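Local structure of aminoglycoside 3'-phosphotransferase AphA1-IAB (Acinetobacter baumannii, 4FEV) at residues 37-42 / 54-59; 100-105 / 204-209; 128-133 / 224-229. The protein phosphorylates kanamycin and related aminoglycosides at the 3'-hydroxyl with ATP as phosphate donor, which makes the bacterium resistant to these drugs. All coordinates share one frame; numbering follows the deposited sequence.

Contact 1 (37-42 / 54-59); sequences SGATIY and FLKHGK. With PP1 (1-ter-butyl-3-p-tolyl-1H-pyrazolo[3,4-D]pyrimidin-4-ylamine), chain H.
Strands 40-45 and 53-59 form a beta hairpin in the N-terminal lobe of this kinase-like enzyme, and here Thr40, Ile41 and Tyr42 run antiparallel to Leu55, Lys56 and His57. Thr40 with His57 and Tyr42 with Leu55 are the hydrogen-bonded pairs, with Ile41 and Lys56 as the non-hydrogen-bonded pair between them. The bonds of the Tyr42 pair are straight: Tyr42 N to Leu55 O is 2.9 Å at 171°, and Leu55 N returns to Tyr42 O at 2.9 Å. At the start of the strand Thr40 N meets His57 O less squarely, with 138° at the hydrogen.

One face of the sheet carries Tyr42 and His57, whose rings do not touch. A water lies in the plane of both rings, at the edge of each, and bridges Tyr42 OH (2.9 Å) to His57 ND1 (2.8 Å); His57 NE2 is held by Asp94, so both ring nitrogens have partners. The face with Ile41 and Lys56 roofs what is, by analogy with protein kinases, the nucleotide pocket, and the inhibitor PP1 occupies it. Phe54 lays one face of its ring over the pyrazolopyrimidine, CE2 reaching PP1 C6 at 3.4 Å, while Ile41 CG2 meets Phe54 CD1 at 3.9 Å. Ile41 branches to divide its work: CG1 stands anti to the carbonyl carbon (chi1 -61°) and carries CD1 to the tert-butyl carbon C29 of PP1 at 3.6 Å, leaving CG2 for Phe54. Beyond CG the Lys56 chain is extended. Its CD passes Ala39 CB, and NZ makes salt bridges with Glu69 and Asp217, consistent with the lysine-glutamate pair of protein kinases.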
loop_
_atom_site.group_PDB
_atom_site.type_symbol
_atom_site.label_atom_id
_atom_site.label_comp_id
_atom_site.label_asym_id
_atom_site.label_seq_id
_atom_site.Cartn_x
_atom_site.Cartn_y
_atom_site.Cartn_z
ATOM N N SER A 37 -10.249 -1.424 8.013
ATOM C CA SER A 37 -10.050 -0.125 8.641
ATOM C C SER A 37 -9.682 0.954 7.622
ATOM O O SER A 37 -9.318 0.658 6.474
ATOM C CB SER A 37 -8.950 -0.223 9.700
ATOM O OG SER A 37 -7.676 -0.389 9.092
ATOM N N GLY A 38 -9.777 2.207 8.055
ATOM C CA GLY A 38 -9.368 3.330 7.239
ATOM C C GLY A 38 -10.523 4.007 6.533
ATOM O O GLY A 38 -11.651 4.086 7.039
ATOM N N ALA A 39 -10.232 4.507 5.343
ATOM C CA ALA A 39 -11.192 5.287 4.592
ATOM C C ALA A 39 -12.365 4.436 4.115
ATOM O O ALA A 39 -12.203 3.254 3.800
ATOM C CB ALA A 39 -10.501 5.950 3.410
ATOM N N THR A 40 -13.547 5.039 4.075
ATOM C CA THR A 40 -14.683 4.411 3.427
ATOM C C THR A 40 -14.401 4.340 1.927
ATOM O O THR A 40 -13.986 5.324 1.316
ATOM C CB THR A 40 -15.976 5.198 3.683
ATOM O OG1 THR A 40 -16.197 5.311 5.096
ATOM C CG2 THR A 40 -17.163 4.498 3.036
ATOM N N ILE A 41 -14.605 3.167 1.339
ATOM C CA ILE A 41 -14.339 2.974 -0.081
ATOM C C ILE A 41 -15.618 2.674 -0.865
ATOM O O ILE A 41 -16.340 1.725 -0.549
ATOM C CB ILE A 41 -13.340 1.836 -0.291
ATOM C CG1 ILE A 41 -12.014 2.178 0.405
ATOM C CG2 ILE A 41 -13.152 1.568 -1.794
ATOM C CD1 ILE A 41 -11.109 0.989 0.608
ATOM N N TYR A 42 -15.888 3.491 -1.880
ATOM C CA TYR A 42 -17.010 3.270 -2.799
ATOM C C TYR A 42 -16.529 2.836 -4.174
ATOM O O TYR A 42 -15.595 3.423 -4.729
ATOM C CB TYR A 42 -17.833 4.547 -2.969
ATOM C CG TYR A 42 -18.427 5.075 -1.688
ATOM C CD1 TYR A 42 -19.582 4.521 -1.154
ATOM C CD2 TYR A 42 -17.834 6.131 -1.017
ATOM C CE1 TYR A 42 -20.130 5.003 0.016
ATOM C CE2 TYR A 42 -18.368 6.622 0.151
ATOM C CZ TYR A 42 -19.517 6.056 0.665
ATOM O OH TYR A 42 -20.050 6.547 1.832
ATOM N N PHE A 54 -13.161 4.460 -8.303
ATOM C CA PHE A 54 -13.201 4.310 -6.855
ATOM C C PHE A 54 -13.186 5.657 -6.141
ATOM O O PHE A 54 -12.484 6.586 -6.549
ATOM C CB PHE A 54 -12.053 3.429 -6.366
ATOM C CG PHE A 54 -12.304 1.971 -6.570
ATOM C CD1 PHE A 54 -13.038 1.253 -5.644
ATOM C CD2 PHE A 54 -11.828 1.317 -7.696
ATOM C CE1 PHE A 54 -13.294 -0.095 -5.829
ATOM C CE2 PHE A 54 -12.078 -0.041 -7.885
ATOM C CZ PHE A 54 -12.810 -0.740 -6.951
ATOM N N LEU A 55 -13.971 5.758 -5.073
ATOM C CA LEU A 55 -13.992 6.973 -4.270
ATOM C C LEU A 55 -13.652 6.692 -2.806
ATOM O O LEU A 55 -14.365 5.951 -2.120
ATOM C CB LEU A 55 -15.347 7.670 -4.389
ATOM C CG LEU A 55 -15.599 8.926 -3.550
ATOM C CD1 LEU A 55 -14.598 10.032 -3.883
ATOM C CD2 LEU A 55 -17.025 9.420 -3.769
ATOM N N LYS A 56 -12.557 7.284 -2.335
ATOM C CA LYS A 56 -12.157 7.177 -0.939
ATOM C C LYS A 56 -12.589 8.401 -0.144
ATOM O O LYS A 56 -12.390 9.540 -0.574
ATOM C CB LYS A 56 -10.646 7.041 -0.814
ATOM C CG LYS A 56 -10.111 5.657 -0.981
ATOM C CD LYS A 56 -8.725 5.585 -0.349
ATOM C CE LYS A 56 -8.102 4.225 -0.546
ATOM N NZ LYS A 56 -6.833 4.101 0.216
ATOM N N HIS A 57 -13.164 8.162 1.030
ATOM C CA HIS A 57 -13.564 9.242 1.914
ATOM C C HIS A 57 -12.948 9.054 3.294
ATOM O O HIS A 57 -13.252 8.081 4.000
ATOM C CB HIS A 57 -15.085 9.308 2.028
ATOM C CG HIS A 57 -15.569 10.305 3.034
ATOM N ND1 HIS A 57 -16.686 10.095 3.813
ATOM C CD2 HIS A 57 -15.088 11.519 3.390
ATOM C CE1 HIS A 57 -16.870 11.134 4.608
ATOM N NE2 HIS A 57 -15.911 12.011 4.372
ATOM N N GLY A 58 -12.093 9.992 3.682
ATOM C CA GLY A 58 -11.493 9.968 5.005
ATOM C C GLY A 58 -11.979 11.120 5.862
ATOM O O GLY A 58 -12.002 12.261 5.412
ATOM N N LYS A 59 -12.370 10.817 7.098
ATOM C CA LYS A 59 -12.782 11.834 8.062
ATOM C C LYS A 59 -11.756 11.909 9.186
ATOM O O LYS A 59 -11.211 10.885 9.595
ATOM C CB LYS A 59 -14.153 11.461 8.659
ATOM C CG LYS A 59 -14.790 12.536 9.546
ATOM C CD LYS A 59 -15.720 13.439 8.759
ATOM C CE LYS A 59 -16.001 14.754 9.485
ATOM N NZ LYS A 59 -16.701 15.748 8.598
HETATM N N1 PP1 H . -8.954 0.102 -4.780
HETATM C C2 PP1 H . -8.056 1.197 -8.088
HETATM N N3 PP1 H . -8.215 1.300 -6.783
HETATM C C4 PP1 H . -8.693 0.258 -6.075
HETATM C C5 PP1 H . -9.016 -0.937 -6.702
HETATM C C6 PP1 H . -8.826 -0.998 -8.090
HETATM N N7 PP1 H . -8.355 0.077 -8.720
HETATM N N8 PP1 H . -9.395 -1.026 -4.524
HETATM C C9 PP1 H . -9.443 -1.760 -5.645
HETATM N N10 PP1 H . -9.078 -2.061 -8.856
HETATM C C11 PP1 H . -9.948 -3.066 -5.700
HETATM C C12 PP1 H . -9.909 -3.869 -6.834
HETATM C C13 PP1 H . -10.420 -5.161 -6.830
HETATM C C14 PP1 H . -10.978 -5.673 -5.671
HETATM C C15 PP1 H . -11.018 -4.889 -4.521
HETATM C C16 PP1 H . -10.493 -3.600 -4.535
HETATM C C24 PP1 H . -11.540 -7.095 -5.664
HETATM C C28 PP1 H . -8.731 1.149 -3.741
HETATM C C29 PP1 H . -9.112 0.537 -2.392
HETATM C C33 PP1 H . -7.239 1.531 -3.737
HETATM C C37 PP1 H . -9.601 2.374 -4.051
HETATM O O HOH W 1 -18.805 8.324 3.799
#

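Contact 2 (100-105 / 204-209); sequences TAIPGK and NLIFDE. With PP1 (1-ter-butyl-3-p-tolyl-1H-pyrazolo[3,4-D]pyrimidin-4-ylamine), chain H.
Lys105 pairs with Phe207 as an antiparallel hydrogen-bonded pair, although the short runs 102-105 and 205-208 head off at 87° to each other. Phe207 N reaches Lys105 O at 2.7 Å and Lys105 N reaches Phe207 O at 2.9 Å. Just before the pair, Gly104 brings its CA to 3.3 Å from Phe207 O in a CA-H...O contact.

Ile206 carries most of the side-chain contact. Its CG2, which stands anti to the backbone N, sits 3.8 Å from Ile102 CG2, the two side chains crossing at a slant, and the same methyl presses on Pro103 O at 3.4 Å. Asp208 CB comes up to Pro103 O as well, at 3.5 Å, so that this buried carbonyl is met by carbon and has no hydrogen-bond partner in the model. The Asp208 side chain runs across the proline ring at about a right angle, Asp208 OD2 near Pro103 CG. Phe207 touches Lys105 O through CB, and its ring turns away to pack on helices 107-113 and 118-133; the ammonium of Lys105 pairs with Glu113.

Ile102 also uses its backbone for the inhibitor: its N donates to PP1 N7 at 3.0 Å (167°), and the exocyclic N10 of PP1 donates to Ile102 O at 2.9 Å. Such a two-point grip on the heterocycle is what the hinge between the lobes of a protein kinase gives to adenine, and 100-105 is the corresponding linker here, tied at its far end to the C-terminal lobe.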
loop_
_atom_site.group_PDB
_atom_site.type_symbol
_atom_site.label_atom_id
_atom_site.label_comp_id
_atom_site.label_asym_id
_atom_site.label_seq_id
_atom_site.Cartn_x
_atom_site.Cartn_y
_atom_site.Cartn_z
ATOM N N THR A 100 -9.615 6.377 -11.095
ATOM C CA THR A 100 -10.044 5.360 -12.055
ATOM C C THR A 100 -9.669 3.975 -11.542
ATOM O O THR A 100 -8.617 3.791 -10.946
ATOM C CB THR A 100 -9.385 5.546 -13.432
ATOM O OG1 THR A 100 -7.963 5.435 -13.294
ATOM C CG2 THR A 100 -9.752 6.911 -14.043
ATOM N N ALA A 101 -10.539 3.000 -11.762
ATOM C CA ALA A 101 -10.238 1.649 -11.325
ATOM C C ALA A 101 -9.214 1.030 -12.263
ATOM O O ALA A 101 -9.211 1.292 -13.462
ATOM C CB ALA A 101 -11.511 0.800 -11.278
ATOM N N ILE A 102 -8.314 0.237 -11.708
ATOM C CA ILE A 102 -7.510 -0.642 -12.530
ATOM C C ILE A 102 -8.302 -1.935 -12.679
ATOM O O ILE A 102 -8.571 -2.621 -11.687
ATOM C CB ILE A 102 -6.155 -0.930 -11.868
ATOM C CG1 ILE A 102 -5.351 0.363 -11.720
ATOM C CG2 ILE A 102 -5.375 -1.944 -12.679
ATOM C CD1 ILE A 102 -4.062 0.148 -11.004
ATOM N N PRO A 103 -8.698 -2.271 -13.916
ATOM C CA PRO A 103 -9.502 -3.483 -14.132
ATOM C C PRO A 103 -8.748 -4.750 -13.752
ATOM O O PRO A 103 -7.525 -4.824 -13.905
ATOM C CB PRO A 103 -9.758 -3.469 -15.638
ATOM C CG PRO A 103 -8.640 -2.657 -16.207
ATOM C CD PRO A 103 -8.339 -1.610 -15.183
ATOM N N GLY A 104 -9.478 -5.741 -13.249
ATOM C CA GLY A 104 -8.896 -7.033 -12.954
ATOM C C GLY A 104 -9.132 -7.517 -11.538
ATOM O O GLY A 104 -10.033 -7.042 -10.847
ATOM N N LYS A 105 -8.299 -8.461 -11.112
ATOM C CA LYS A 105 -8.427 -9.101 -9.811
ATOM C C LYS A 105 -7.107 -8.948 -9.079
ATOM O O LYS A 105 -6.057 -8.777 -9.706
ATOM C CB LYS A 105 -8.746 -10.594 -9.973
ATOM C CG LYS A 105 -10.093 -10.910 -10.634
ATOM C CD LYS A 105 -10.097 -12.321 -11.180
ATOM C CE LYS A 105 -11.415 -12.641 -11.864
ATOM N NZ LYS A 105 -11.328 -13.871 -12.698
ATOM N N ASN A 204 -2.898 -5.751 -2.971
ATOM C CA ASN A 204 -2.623 -4.431 -3.562
ATOM C C ASN A 204 -1.964 -4.464 -4.946
ATOM O O ASN A 204 -1.523 -3.433 -5.471
ATOM C CB ASN A 204 -1.786 -3.592 -2.593
ATOM C CG ASN A 204 -2.586 -3.162 -1.370
ATOM O OD1 ASN A 204 -3.809 -3.113 -1.430
ATOM N ND2 ASN A 204 -1.902 -2.847 -0.265
ATOM N N LEU A 205 -1.904 -5.655 -5.526
ATOM C CA LEU A 205 -1.360 -5.849 -6.859
ATOM C C LEU A 205 -2.446 -6.420 -7.746
ATOM O O LEU A 205 -3.105 -7.375 -7.366
ATOM C CB LEU A 205 -0.153 -6.775 -6.778
ATOM C CG LEU A 205 0.963 -5.981 -6.079
ATOM C CD1 LEU A 205 1.801 -6.797 -5.119
ATOM C CD2 LEU A 205 1.815 -5.287 -7.129
ATOM N N ILE A 206 -2.643 -5.833 -8.924
ATOM C CA ILE A 206 -3.792 -6.178 -9.754
ATOM C C ILE A 206 -3.381 -6.897 -11.031
ATOM O O ILE A 206 -2.534 -6.408 -11.786
ATOM C CB ILE A 206 -4.617 -4.927 -10.113
ATOM C CG1 ILE A 206 -5.010 -4.161 -8.846
ATOM C CG2 ILE A 206 -5.842 -5.307 -10.951
ATOM C CD1 ILE A 206 -6.004 -4.908 -7.978
ATOM N N PHE A 207 -3.987 -8.066 -11.261
ATOM C CA PHE A 207 -3.750 -8.874 -12.453
ATOM C C PHE A 207 -4.951 -8.787 -13.385
ATOM O O PHE A 207 -6.096 -8.787 -12.936
ATOM C CB PHE A 207 -3.515 -10.346 -12.073
ATOM C CG PHE A 207 -2.106 -10.653 -11.648
ATOM C CD1 PHE A 207 -1.658 -10.323 -10.382
ATOM C CD2 PHE A 207 -1.224 -11.275 -12.526
ATOM C CE1 PHE A 207 -0.352 -10.596 -9.998
ATOM C CE2 PHE A 207 0.077 -11.556 -12.152
ATOM C CZ PHE A 207 0.517 -11.223 -10.880
ATOM N N ASP A 208 -4.698 -8.723 -14.688
ATOM C CA ASP A 208 -5.788 -8.733 -15.660
ATOM C C ASP A 208 -5.381 -9.501 -16.898
ATOM O O ASP A 208 -4.312 -9.253 -17.465
ATOM C CB ASP A 208 -6.202 -7.316 -16.050
ATOM C CG ASP A 208 -7.450 -7.295 -16.915
ATOM O OD1 ASP A 208 -8.287 -8.214 -16.768
ATOM O OD2 ASP A 208 -7.594 -6.367 -17.739
ATOM N N GLU A 209 -6.228 -10.442 -17.302
ATOM C CA GLU A 209 -5.956 -11.270 -18.470
ATOM C C GLU A 209 -4.594 -11.950 -18.350
ATOM O O GLU A 209 -3.866 -12.082 -19.333
ATOM C CB GLU A 209 -6.023 -10.428 -19.748
ATOM C CG GLU A 209 -7.389 -9.806 -20.024
ATOM C CD GLU A 209 -7.406 -8.980 -21.298
ATOM O OE1 GLU A 209 -6.314 -8.676 -21.825
ATOM O OE2 GLU A 209 -8.510 -8.639 -21.776
HETATM N N1 PP1 H . -8.954 0.102 -4.780
HETATM C C2 PP1 H . -8.056 1.197 -8.088
HETATM N N3 PP1 H . -8.215 1.300 -6.783
HETATM C C4 PP1 H . -8.693 0.258 -6.075
HETATM C C5 PP1 H . -9.016 -0.937 -6.702
HETATM C C6 PP1 H . -8.826 -0.998 -8.090
HETATM N N7 PP1 H . -8.355 0.077 -8.720
HETATM N N8 PP1 H . -9.395 -1.026 -4.524
HETATM C C9 PP1 H . -9.443 -1.760 -5.645
HETATM N N10 PP1 H . -9.078 -2.061 -8.856
HETATM C C11 PP1 H . -9.948 -3.066 -5.700
HETATM C C12 PP1 H . -9.909 -3.869 -6.834
HETATM C C13 PP1 H . -10.420 -5.161 -6.830
HETATM C C14 PP1 H . -10.978 -5.673 -5.671
HETATM C C15 PP1 H . -11.018 -4.889 -4.521
HETATM C C16 PP1 H . -10.493 -3.600 -4.535
HETATM C C24 PP1 H . -11.540 -7.095 -5.664
HETATM C C28 PP1 H . -8.731 1.149 -3.741
HETATM C C29 PP1 H . -9.112 0.537 -2.392
HETATM C C33 PP1 H . -7.239 1.531 -3.737
HETATM C C37 PP1 H . -9.601 2.374 -4.051
#

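Contact 3 (128-133 / 224-229); sequences FLRRLH and ADRYQD
Leu129 of helix 118-133 puts CD1 against Asp229 CB at 3.7 Å, where the helix packs on the start of helix 227-237 in the C-terminal lobe of the kinase-like fold. The leucine CG lies anti to the backbone N, which carries both methyls toward the aspartate, and the two side chains meet at a slant.

One residue on, Arg130 leaves the helix pointing away, but a bend at chi2 brings its guanidinium round to Arg226, NH1 to NH1 at 3.4 Å with the two planes 63° apart. Both are donors, and other groups supply what the pair cannot: Tyr252 accepts from Arg130 NE through its carbonyl and from Arg226 NH1 through its hydroxyl, and its ring also makes a cation-pi contact with Arg130, while Arg226 NH2 pairs with Asp192. Leu132 then places CD2 beside Asp229 OD2, adding an apolar flank to the carboxylate.

His133 closes the segment and makes the one hydrogen bond between the two segments. Its imidazole stands nearly coplanar with the Asp229 carboxylate, 15° apart, and over one face of the ring lies Leu129 O from the preceding turn. His133 CE1 and ND1 both rest 3.7 Å from Arg226 CB, while ND1 is bonded to Tyr252 OH, which leaves the imidazole held at both nitrogens. Asp229 also accepts from the backbone N of His197 (at OD2) and of Gly198 (at OD1), in the loop that runs on to the probable proton acceptor Asp199; it thus links helix 118-133 to that loop and so probably acts as a second-shell residue. His133 NE2 meets Asp229 OD2 on its anti side at 2.9 Å, with 167° at the hydrogen.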
loop_
_atom_site.group_PDB
_atom_site.type_symbol
_atom_site.label_atom_id
_atom_site.label_comp_id
_atom_site.label_asym_id
_atom_site.label_seq_id
_atom_site.Cartn_x
_atom_site.Cartn_y
_atom_site.Cartn_z
ATOM N N PHE A 128 8.034 -7.006 -10.892
ATOM C CA PHE A 128 7.375 -5.720 -10.667
ATOM C C PHE A 128 8.041 -4.992 -9.511
ATOM O O PHE A 128 8.260 -3.775 -9.562
ATOM C CB PHE A 128 5.882 -5.928 -10.366
ATOM C CG PHE A 128 5.076 -4.648 -10.318
ATOM C CD1 PHE A 128 4.476 -4.146 -11.470
ATOM C CD2 PHE A 128 4.921 -3.951 -9.129
ATOM C CE1 PHE A 128 3.730 -2.970 -11.435
ATOM C CE2 PHE A 128 4.173 -2.770 -9.083
ATOM C CZ PHE A 128 3.572 -2.289 -10.237
ATOM N N LEU A 129 8.361 -5.734 -8.457
ATOM C CA LEU A 129 9.013 -5.141 -7.299
ATOM C C LEU A 129 10.392 -4.622 -7.649
ATOM O O LEU A 129 10.766 -3.532 -7.230
ATOM C CB LEU A 129 9.081 -6.140 -6.136
ATOM C CG LEU A 129 9.304 -5.539 -4.745
ATOM C CD1 LEU A 129 8.279 -4.435 -4.441
ATOM C CD2 LEU A 129 9.252 -6.646 -3.694
ATOM N N ARG A 130 11.161 -5.387 -8.424
ATOM C CA ARG A 130 12.449 -4.885 -8.903
ATOM C C ARG A 130 12.315 -3.573 -9.680
ATOM O O ARG A 130 13.152 -2.682 -9.540
ATOM C CB ARG A 130 13.156 -5.932 -9.782
ATOM C CG ARG A 130 14.021 -6.900 -8.996
ATOM C CD ARG A 130 15.189 -6.181 -8.299
ATOM N NE ARG A 130 16.133 -7.137 -7.712
ATOM C CZ ARG A 130 17.233 -6.808 -7.044
ATOM N NH1 ARG A 130 17.552 -5.527 -6.860
ATOM N NH2 ARG A 130 18.014 -7.765 -6.556
ATOM N N ARG A 131 11.282 -3.463 -10.508
ATOM C CA ARG A 131 11.056 -2.245 -11.269
ATOM C C ARG A 131 10.805 -1.058 -10.333
ATOM O O ARG A 131 11.392 0.009 -10.500
ATOM C CB ARG A 131 9.887 -2.410 -12.239
ATOM C CG ARG A 131 10.019 -1.588 -13.513
ATOM C CD ARG A 131 8.665 -1.192 -14.092
ATOM N NE ARG A 131 7.785 -2.334 -14.323
ATOM C CZ ARG A 131 6.541 -2.237 -14.782
ATOM N NH1 ARG A 131 5.807 -3.330 -14.957
ATOM N NH2 ARG A 131 6.028 -1.045 -15.070
ATOM N N LEU A 132 9.951 -1.243 -9.342
ATOM C CA LEU A 132 9.686 -0.169 -8.402
ATOM C C LEU A 132 10.958 0.209 -7.668
ATOM O O LEU A 132 11.289 1.395 -7.552
ATOM C CB LEU A 132 8.632 -0.631 -7.387
ATOM C CG LEU A 132 8.309 0.356 -6.269
ATOM C CD1 LEU A 132 7.556 1.552 -6.822
ATOM C CD2 LEU A 132 7.514 -0.370 -5.162
ATOM N N HIS A 133 11.676 -0.793 -7.176
ATOM C CA HIS A 133 12.885 -0.547 -6.399
ATOM C C HIS A 133 14.005 0.054 -7.248
ATOM O O HIS A 133 14.975 0.584 -6.710
ATOM C CB HIS A 133 13.368 -1.827 -5.699
ATOM C CG HIS A 133 12.450 -2.280 -4.597
ATOM N ND1 HIS A 133 12.610 -3.474 -3.929
ATOM C CD2 HIS A 133 11.365 -1.684 -4.052
ATOM C CE1 HIS A 133 11.655 -3.599 -3.019
ATOM N NE2 HIS A 133 10.886 -2.524 -3.069
ATOM N N ALA A 224 12.731 3.748 1.730
ATOM C CA ALA A 224 12.839 2.828 2.871
ATOM C C ALA A 224 13.697 1.608 2.486
ATOM O O ALA A 224 14.195 1.524 1.360
ATOM C CB ALA A 224 11.454 2.384 3.341
ATOM N N ASP A 225 13.868 0.669 3.416
ATOM C CA ASP A 225 14.635 -0.543 3.129
ATOM C C ASP A 225 13.797 -1.417 2.189
ATOM O O ASP A 225 12.573 -1.528 2.371
ATOM C CB ASP A 225 14.949 -1.292 4.431
ATOM C CG ASP A 225 16.007 -2.373 4.253
ATOM O OD1 ASP A 225 15.730 -3.395 3.592
ATOM O OD2 ASP A 225 17.123 -2.200 4.783
ATOM N N ARG A 226 14.432 -2.043 1.191
ATOM C CA ARG A 226 13.692 -2.923 0.277
ATOM C C ARG A 226 12.930 -4.027 1.021
ATOM O O ARG A 226 11.914 -4.513 0.540
ATOM C CB ARG A 226 14.614 -3.547 -0.792
ATOM C CG ARG A 226 15.690 -4.465 -0.245
ATOM C CD ARG A 226 16.681 -4.892 -1.389
ATOM N NE ARG A 226 17.665 -3.841 -1.637
ATOM C CZ ARG A 226 17.997 -3.341 -2.833
ATOM N NH1 ARG A 226 17.436 -3.774 -3.957
ATOM N NH2 ARG A 226 18.912 -2.387 -2.902
ATOM N N TYR A 227 13.414 -4.412 2.197
ATOM C CA TYR A 227 12.703 -5.431 2.977
ATOM C C TYR A 227 11.345 -4.956 3.490
ATOM O O TYR A 227 10.519 -5.780 3.898
ATOM C CB TYR A 227 13.576 -5.973 4.106
ATOM C CG TYR A 227 14.525 -7.080 3.664
ATOM C CD1 TYR A 227 15.693 -6.787 2.958
ATOM C CD2 TYR A 227 14.255 -8.419 3.952
ATOM C CE1 TYR A 227 16.566 -7.793 2.548
ATOM C CE2 TYR A 227 15.129 -9.443 3.535
ATOM C CZ TYR A 227 16.282 -9.114 2.832
ATOM O OH TYR A 227 17.170 -10.102 2.425
ATOM N N GLN A 228 11.090 -3.647 3.472
ATOM C CA GLN A 228 9.740 -3.172 3.794
ATOM C C GLN A 228 8.709 -3.845 2.872
ATOM O O GLN A 228 7.646 -4.301 3.321
ATOM C CB GLN A 228 9.606 -1.647 3.702
ATOM C CG GLN A 228 8.127 -1.172 3.748
ATOM C CD GLN A 228 7.434 -1.478 5.092
ATOM O OE1 GLN A 228 8.093 -1.709 6.103
ATOM N NE2 GLN A 228 6.099 -1.491 5.089
ATOM N N ASP A 229 9.039 -3.924 1.588
ATOM C CA ASP A 229 8.154 -4.579 0.616
ATOM C C ASP A 229 8.319 -6.109 0.580
ATOM O O ASP A 229 7.323 -6.850 0.526
ATOM C CB ASP A 229 8.374 -3.982 -0.782
ATOM C CG ASP A 229 7.952 -2.517 -0.863
ATOM O OD1 ASP A 229 7.110 -2.075 -0.038
ATOM O OD2 ASP A 229 8.460 -1.803 -1.742
#

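In the fold
Contacts 1, 2 and 3 step from the N-terminal sheet through the interlobe linker into the helical C-terminal lobe. Contact 1 closes before contact 2 opens, whereas the segments of contacts 2 and 3 alternate along the chain. The centres of contacts 1 and 2 lie about 18 Å apart, and Phe54 CE2 touches Ala101 CB at 3.5 Å beside the PP1 that both sites hold. Contact 3 has its centre about 20 Å from that of contact 2 and joins it where Leu205 packs on Phe128 of helix 118-133. Contacts 1 and 3 fall on opposite sides of the chain's centre, contact 1 beside PP1 and contact 3 near the Asp199 loop, with contact 2 between.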